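Local coordinates for protein 11S globulin (Wrightia tinctoria, PDB 5WXU) that probably serves as a hexameric seed storage protein and nutrient reservoir, and can bind the plant hormone auxin (indole-3-acetic acid), at residues V293-N298 / L323-K328; L318-L323 / T410-K415. All coordinates share one frame; numbering follows the deposited sequence. Where two conformers were deposited one is given.

Contact 1: residues V293-N298 / L323-K328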
loop_
_atom_site.group_PDB
_atom_site.type_symbol
_atom_site.label_atom_id
_atom_site.label_comp_id
_atom_site.label_asym_id
_atom_site.label_seq_id
_atom_site.Cartn_x
_atom_site.Cartn_y
_atom_site.Cartn_z
ATOM N N VAL B 293 8.739 -13.162 12.277
ATOM C CA VAL B 293 8.267 -11.737 12.593
ATOM C C VAL B 293 8.730 -11.457 14.024
ATOM O O VAL B 293 8.564 -12.335 14.924
ATOM C CB VAL B 293 6.739 -11.591 12.362
ATOM C CG1 VAL B 293 5.946 -12.656 13.120
ATOM C CG2 VAL B 293 6.145 -10.241 12.798
ATOM N N ARG B 294 9.316 -10.263 14.238
ATOM C CA ARG B 294 9.772 -9.846 15.563
ATOM C C ARG B 294 8.522 -9.511 16.376
ATOM O O ARG B 294 7.596 -8.822 15.891
ATOM C CB ARG B 294 10.793 -8.661 15.490
ATOM C CG ARG B 294 11.313 -7.962 16.774
ATOM C CD ARG B 294 12.400 -6.859 16.452
ATOM N NE ARG B 294 12.071 -5.569 17.066
ATOM C CZ ARG B 294 12.237 -4.380 16.493
ATOM N NH1 ARG B 294 12.773 -4.208 15.307
ATOM N NH2 ARG B 294 11.849 -3.312 17.154
ATOM N N ILE B 295 8.504 -9.968 17.628
ATOM C CA ILE B 295 7.333 -9.839 18.502
ATOM C C ILE B 295 7.549 -8.824 19.652
ATOM O O ILE B 295 6.589 -8.344 20.294
ATOM C CB ILE B 295 7.019 -11.225 19.080
ATOM C CG1 ILE B 295 6.386 -12.142 18.035
ATOM C CG2 ILE B 295 6.137 -11.176 20.285
ATOM C CD1 ILE B 295 5.252 -11.541 17.276
ATOM N N LYS B 296 8.794 -8.501 19.909
ATOM C CA LYS B 296 9.066 -7.677 21.079
ATOM C C LYS B 296 10.229 -6.752 20.913
ATOM O O LYS B 296 11.062 -6.949 20.034
ATOM C CB LYS B 296 9.357 -8.599 22.272
ATOM C CG LYS B 296 10.620 -9.377 22.167
ATOM C CD LYS B 296 10.604 -10.409 23.281
ATOM C CE LYS B 296 11.910 -11.106 23.453
ATOM N NZ LYS B 296 13.006 -10.204 23.886
ATOM N N GLU B 297 10.299 -5.785 21.829
ATOM C CA GLU B 297 11.446 -4.919 21.962
ATOM C C GLU B 297 11.563 -4.521 23.428
ATOM O O GLU B 297 10.566 -4.338 24.107
ATOM C CB GLU B 297 11.180 -3.698 21.111
ATOM C CG GLU B 297 12.331 -2.708 21.003
ATOM C CD GLU B 297 12.305 -1.875 19.743
ATOM O OE1 GLU B 297 12.001 -2.432 18.658
ATOM O OE2 GLU B 297 12.562 -0.653 19.788
ATOM N N ASN B 298 12.788 -4.354 23.860
ATOM C CA ASN B 298 13.082 -3.918 25.230
ATOM C C ASN B 298 13.226 -2.409 25.296
ATOM O O ASN B 298 13.931 -1.789 24.493
ATOM C CB ASN B 298 14.334 -4.645 25.761
ATOM C CG ASN B 298 14.470 -4.503 27.233
ATOM O OD1 ASN B 298 14.861 -3.447 27.715
ATOM N ND2 ASN B 298 14.163 -5.569 27.962
ATOM N N LEU B 323 8.975 -1.576 15.429
ATOM C CA LEU B 323 8.544 -2.948 15.491
ATOM C C LEU B 323 7.404 -3.131 14.487
ATOM O O LEU B 323 6.290 -2.715 14.727
ATOM C CB LEU B 323 8.046 -3.258 16.931
ATOM C CG LEU B 323 7.490 -4.636 17.297
ATOM C CD1 LEU B 323 8.510 -5.690 16.957
ATOM C CD2 LEU B 323 7.003 -4.698 18.715
ATOM N N PRO B 324 7.642 -3.859 13.373
ATOM C CA PRO B 324 6.721 -3.884 12.270
ATOM C C PRO B 324 5.346 -4.386 12.531
ATOM O O PRO B 324 4.381 -3.837 12.008
ATOM C CB PRO B 324 7.432 -4.776 11.196
ATOM C CG PRO B 324 8.801 -4.755 11.583
ATOM C CD PRO B 324 8.953 -4.398 13.019
ATOM N N ILE B 325 5.230 -5.402 13.389
ATOM C CA ILE B 325 3.910 -6.029 13.685
ATOM C C ILE B 325 2.913 -5.046 14.316
ATOM O O ILE B 325 1.707 -5.215 14.201
ATOM C CB ILE B 325 4.069 -7.300 14.548
ATOM C CG1 ILE B 325 2.798 -8.138 14.478
ATOM C CG2 ILE B 325 4.557 -6.987 15.937
ATOM C CD1 ILE B 325 2.950 -9.488 15.183
ATOM N N LEU B 326 3.440 -3.991 14.913
ATOM C CA LEU B 326 2.565 -2.939 15.450
ATOM C C LEU B 326 1.714 -2.233 14.435
ATOM O O LEU B 326 0.642 -1.754 14.746
ATOM C CB LEU B 326 3.352 -1.914 16.245
ATOM C CG LEU B 326 4.062 -2.397 17.537
ATOM C CD1 LEU B 326 4.835 -1.302 18.223
ATOM C CD2 LEU B 326 3.100 -3.068 18.532
ATOM N N ARG B 327 2.158 -2.207 13.170
ATOM C CA ARG B 327 1.341 -1.611 12.130
ATOM C C ARG B 327 0.053 -2.378 11.924
ATOM O O ARG B 327 -1.001 -1.789 11.851
ATOM C CB ARG B 327 2.138 -1.594 10.822
ATOM C CG ARG B 327 1.431 -1.019 9.625
ATOM C CD ARG B 327 1.448 0.448 9.688
ATOM N NE ARG B 327 0.978 1.071 8.462
ATOM C CZ ARG B 327 0.600 2.343 8.394
ATOM N NH1 ARG B 327 0.637 3.113 9.478
ATOM N NH2 ARG B 327 0.160 2.847 7.252
ATOM N N LYS B 328 0.108 -3.709 11.934
ATOM C CA LYS B 328 -1.073 -4.601 11.773
ATOM C C LYS B 328 -1.973 -4.487 13.013
ATOM O O LYS B 328 -3.208 -4.429 12.910
ATOM C CB LYS B 328 -0.553 -6.045 11.684
ATOM C CG LYS B 328 -1.540 -7.231 11.778
ATOM C CD LYS B 328 -0.759 -8.563 11.810
ATOM C CE LYS B 328 -1.611 -9.786 12.181
ATOM N NZ LYS B 328 -2.550 -10.208 11.094
HETATM O O HOH W 1 7.514 -7.207 13.795
#
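This is a mainly apolar contact with one water bridge, placed where the N- and C-terminal cupin domains of the subunit meet: the run Val293-Ile295 leading into strand 296-298 packs on Leu323 and on Ile325 of the helical turn that follows. Leu323, its CG anti to the backbone N (chi1 178°), points CD1 at the Arg294 carbonyl, CD1 lying 3.4 Å from Arg294 O. The Arg294 side chain passes over the same methyl. It leaves with CG anti to its backbone N and bends at chi3 (128°), so that Leu323 CD1 sits over one face of the guanidinium, 3.6 Å from Arg294 NE. The in-plane NE edge makes a weak bond to Lys296 O, while NH2 pairs with Glu297 OE1; their modelled 1.7 Å separation is too short to be taken literally, Arg294 having two conformers. Strand 296-298 lies at the edge of the N-terminal cupin sheet, antiparallel to strand 158-162, although it comes soon after Cys291, whose disulfide to Cys120 is of the kind that links the basic and acidic chains of 11S globulins. Ile325 takes the apolar part of the contact from Val293 and Ile295. Ile325 CD1 meets Ile295 CD1 at 3.7 Å, and Val293 CG2 touches Ile325 CB at 4.0 Å, the latter two side chains crossing at about a right angle. The CB of Ile295 heads away from the helix, but CG1 sits beside the backbone N and a bend at chi2 too brings CD1 to Ile325. Water 1 joins the two backbones, donating to Arg294 O at 2.6 Å and accepting from Ile325 N at 2.9 Å. Arg294 also packs against Leu323 of a second subunit.

Contact 2: residues L318-L323 / T410-K415. With PO4 (phosphate ion), chain O.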
loop_
_atom_site.group_PDB
_atom_site.type_symbol
_atom_site.label_atom_id
_atom_site.label_comp_id
_atom_site.label_asym_id
_atom_site.label_seq_id
_atom_site.Cartn_x
_atom_site.Cartn_y
_atom_site.Cartn_z
ATOM N N LEU B 318 7.800 3.129 21.156
ATOM C CA LEU B 318 7.781 1.842 20.509
ATOM C C LEU B 318 6.583 1.903 19.544
ATOM O O LEU B 318 5.409 1.853 19.968
ATOM C CB LEU B 318 7.609 0.679 21.459
ATOM C CG LEU B 318 7.617 -0.726 20.854
ATOM C CD1 LEU B 318 8.976 -0.940 20.227
ATOM C CD2 LEU B 318 7.298 -1.754 21.914
ATOM N N ASN B 319 6.854 2.091 18.244
ATOM C CA ASN B 319 5.776 2.133 17.278
ATOM C C ASN B 319 6.242 1.364 16.016
ATOM O O ASN B 319 7.268 0.675 16.040
ATOM C CB ASN B 319 5.422 3.604 16.864
ATOM C CG ASN B 319 6.650 4.393 16.465
ATOM O OD1 ASN B 319 7.435 3.997 15.535
ATOM N ND2 ASN B 319 6.916 5.464 17.260
ATOM N N SER B 320 5.392 1.407 15.022
ATOM C CA SER B 320 5.644 0.643 13.804
ATOM C C SER B 320 6.858 1.079 12.977
ATOM O O SER B 320 7.256 0.385 12.086
ATOM C CB SER B 320 4.392 0.516 12.989
ATOM O OG SER B 320 3.884 1.783 12.645
ATOM N N TYR B 321 7.503 2.168 13.326
ATOM C CA TYR B 321 8.805 2.488 12.740
ATOM C C TYR B 321 9.971 1.726 13.392
ATOM O O TYR B 321 11.127 1.807 12.973
ATOM C CB TYR B 321 9.071 3.970 12.759
ATOM C CG TYR B 321 8.200 4.753 11.857
ATOM C CD1 TYR B 321 8.361 4.690 10.481
ATOM C CD2 TYR B 321 7.306 5.655 12.361
ATOM C CE1 TYR B 321 7.573 5.461 9.645
ATOM C CE2 TYR B 321 6.513 6.429 11.540
ATOM C CZ TYR B 321 6.667 6.339 10.185
ATOM O OH TYR B 321 5.865 7.110 9.347
ATOM N N ASN B 322 9.660 0.989 14.460
ATOM C CA ASN B 322 10.566 0.211 15.268
ATOM C C ASN B 322 10.214 -1.253 15.144
ATOM O O ASN B 322 11.020 -2.074 14.806
ATOM C CB ASN B 322 10.552 0.633 16.785
ATOM C CG ASN B 322 10.536 2.154 16.995
ATOM O OD1 ASN B 322 9.757 2.763 17.859
ATOM N ND2 ASN B 322 11.402 2.822 16.213
ATOM N N LEU B 323 8.975 -1.576 15.429
ATOM C CA LEU B 323 8.544 -2.948 15.491
ATOM C C LEU B 323 7.404 -3.131 14.487
ATOM O O LEU B 323 6.290 -2.715 14.727
ATOM C CB LEU B 323 8.046 -3.258 16.931
ATOM C CG LEU B 323 7.490 -4.636 17.297
ATOM C CD1 LEU B 323 8.510 -5.690 16.957
ATOM C CD2 LEU B 323 7.003 -4.698 18.715
ATOM N N THR B 410 -3.603 3.385 21.832
ATOM C CA THR B 410 -4.520 2.651 20.920
ATOM C C THR B 410 -4.434 3.150 19.453
ATOM O O THR B 410 -5.459 3.294 18.749
ATOM C CB THR B 410 -5.968 2.710 21.379
ATOM O OG1 THR B 410 -6.398 4.078 21.505
ATOM C CG2 THR B 410 -6.194 2.076 22.679
ATOM N N ASN B 411 -3.218 3.310 19.010
ATOM C CA ASN B 411 -3.035 3.506 17.590
ATOM C C ASN B 411 -1.576 3.179 17.260
ATOM O O ASN B 411 -0.652 3.291 18.036
ATOM C CB ASN B 411 -3.461 4.937 17.164
ATOM C CG ASN B 411 -4.229 4.957 15.817
ATOM O OD1 ASN B 411 -4.284 3.927 15.077
ATOM N ND2 ASN B 411 -4.849 6.109 15.509
ATOM N N ASP B 412 -1.379 2.745 16.051
ATOM C CA ASP B 412 0.026 2.699 15.782
ATOM C C ASP B 412 0.303 4.174 15.374
ATOM O O ASP B 412 -0.615 5.076 15.123
ATOM C CB ASP B 412 0.594 1.550 14.925
ATOM C CG ASP B 412 0.263 1.695 13.524
ATOM O OD1 ASP B 412 -0.954 1.899 13.344
ATOM O OD2 ASP B 412 1.190 1.630 12.661
ATOM N N ARG B 413 1.536 4.419 15.528
ATOM C CA ARG B 413 2.067 5.750 15.374
ATOM C C ARG B 413 1.305 6.799 16.156
ATOM O O ARG B 413 1.014 7.893 15.661
ATOM C CB ARG B 413 2.217 6.130 13.888
ATOM C CG ARG B 413 3.155 5.124 13.165
ATOM C CD ARG B 413 3.216 5.395 11.681
ATOM N NE ARG B 413 3.765 4.241 11.023
ATOM C CZ ARG B 413 3.869 4.110 9.709
ATOM N NH1 ARG B 413 3.511 5.106 8.909
ATOM N NH2 ARG B 413 4.368 2.982 9.217
ATOM N N ALA B 414 0.989 6.447 17.405
ATOM C CA ALA B 414 0.349 7.369 18.299
ATOM C C ALA B 414 1.253 8.609 18.495
ATOM O O ALA B 414 2.432 8.500 18.654
ATOM C CB ALA B 414 0.093 6.690 19.601
ATOM N N LYS B 415 0.648 9.783 18.462
ATOM C CA LYS B 415 1.403 11.026 18.599
ATOM C C LYS B 415 0.680 11.902 19.611
ATOM O O LYS B 415 -0.537 11.741 19.820
ATOM C CB LYS B 415 1.505 11.766 17.296
ATOM C CG LYS B 415 2.603 11.239 16.376
ATOM C CD LYS B 415 2.458 11.808 14.956
ATOM C CE LYS B 415 1.336 11.171 14.130
ATOM N NZ LYS B 415 1.498 9.746 13.666
HETATM P P PO4 O . 3.841 9.497 10.935
HETATM O O1 PO4 O . 3.840 8.206 10.141
HETATM O O2 PO4 O . 3.814 9.330 12.417
HETATM O O3 PO4 O . 5.171 10.094 10.459
HETATM O O4 PO4 O . 2.624 10.284 10.457
HETATM O O HOH W 2 4.057 6.338 18.832
HETATM O O HOH W 3 5.863 0.483 9.701
#
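Arg413 reaches from the loop 410-415 across the loop 318-323, and its side chain supplies most of what the 410-415 side buries. From CB, beside phosphate O2, CG leaves anti to the carbonyl carbon and runs past Ser320 OG. Arg413 CD then lies 3.5 Å from Tyr321 CE2 and also close to phosphate O1. Arg413 NE donates to Ser320 OG at 2.9 Å, fairly straight at 154° and near the guanidinium plane. Ser320 OG in turn donates to Asp412 OD2, 2.7 Å away on its anti lone pair, so two polar bonds fix OG and the carboxylate would probably favour the arginine's charge. Beyond NE the guanidinium lies flat on the Tyr321 ring, planes 23° apart, with Arg413 CZ 4.1 Å from the ring centroid: a cation-pi stack offset toward the rim. At the tip, NH2 gives a hydrogen to water 3, which bonds on to Ser320 O, and NH1 makes a weak bond to phosphate O1. That oxygen takes a very short 2.4 Å bond from Tyr321 OH, and Lys415 NZ holds phosphate O2 at 2.7 Å. An alanine at Arg413 would lose the stack and the NE bond, and would probably loosen Tyr321 and Ser320. Asn319 OD1 accepts from Tyr321 N in an Asx turn that shapes the opposing loop. Thr289 of a second subunit also binds the phosphate, probably a crystallisation ion. These loops follow strands 313-318 and 402-409, which flank strand 332-338 in the antiparallel sheet of the C-terminal cupin.

Overall arrangement
Contacts 1 and 2 lie side by side, their centres about 9 Å apart, and share Leu323, where the loop 318-323 runs on toward helix 325-329. Contact 1 joins the two cupin domains, contact 2 two loops within the C-terminal one; contact 2 is buried, contact 1 only partly so; both border the second subunit. Their chemistry differs accordingly: methyl groups, an arginine laid over a leucine and a water between backbones in contact 1, against a charged stack, a serine hydroxyl bonded on both sides and a bound anion in contact 2. They also touch directly. Arg327, on the helix of contact 1, makes a long, weak ion pair with Asp412 of contact 2, and Arg294 NH2 bonds weakly to Asn322 O.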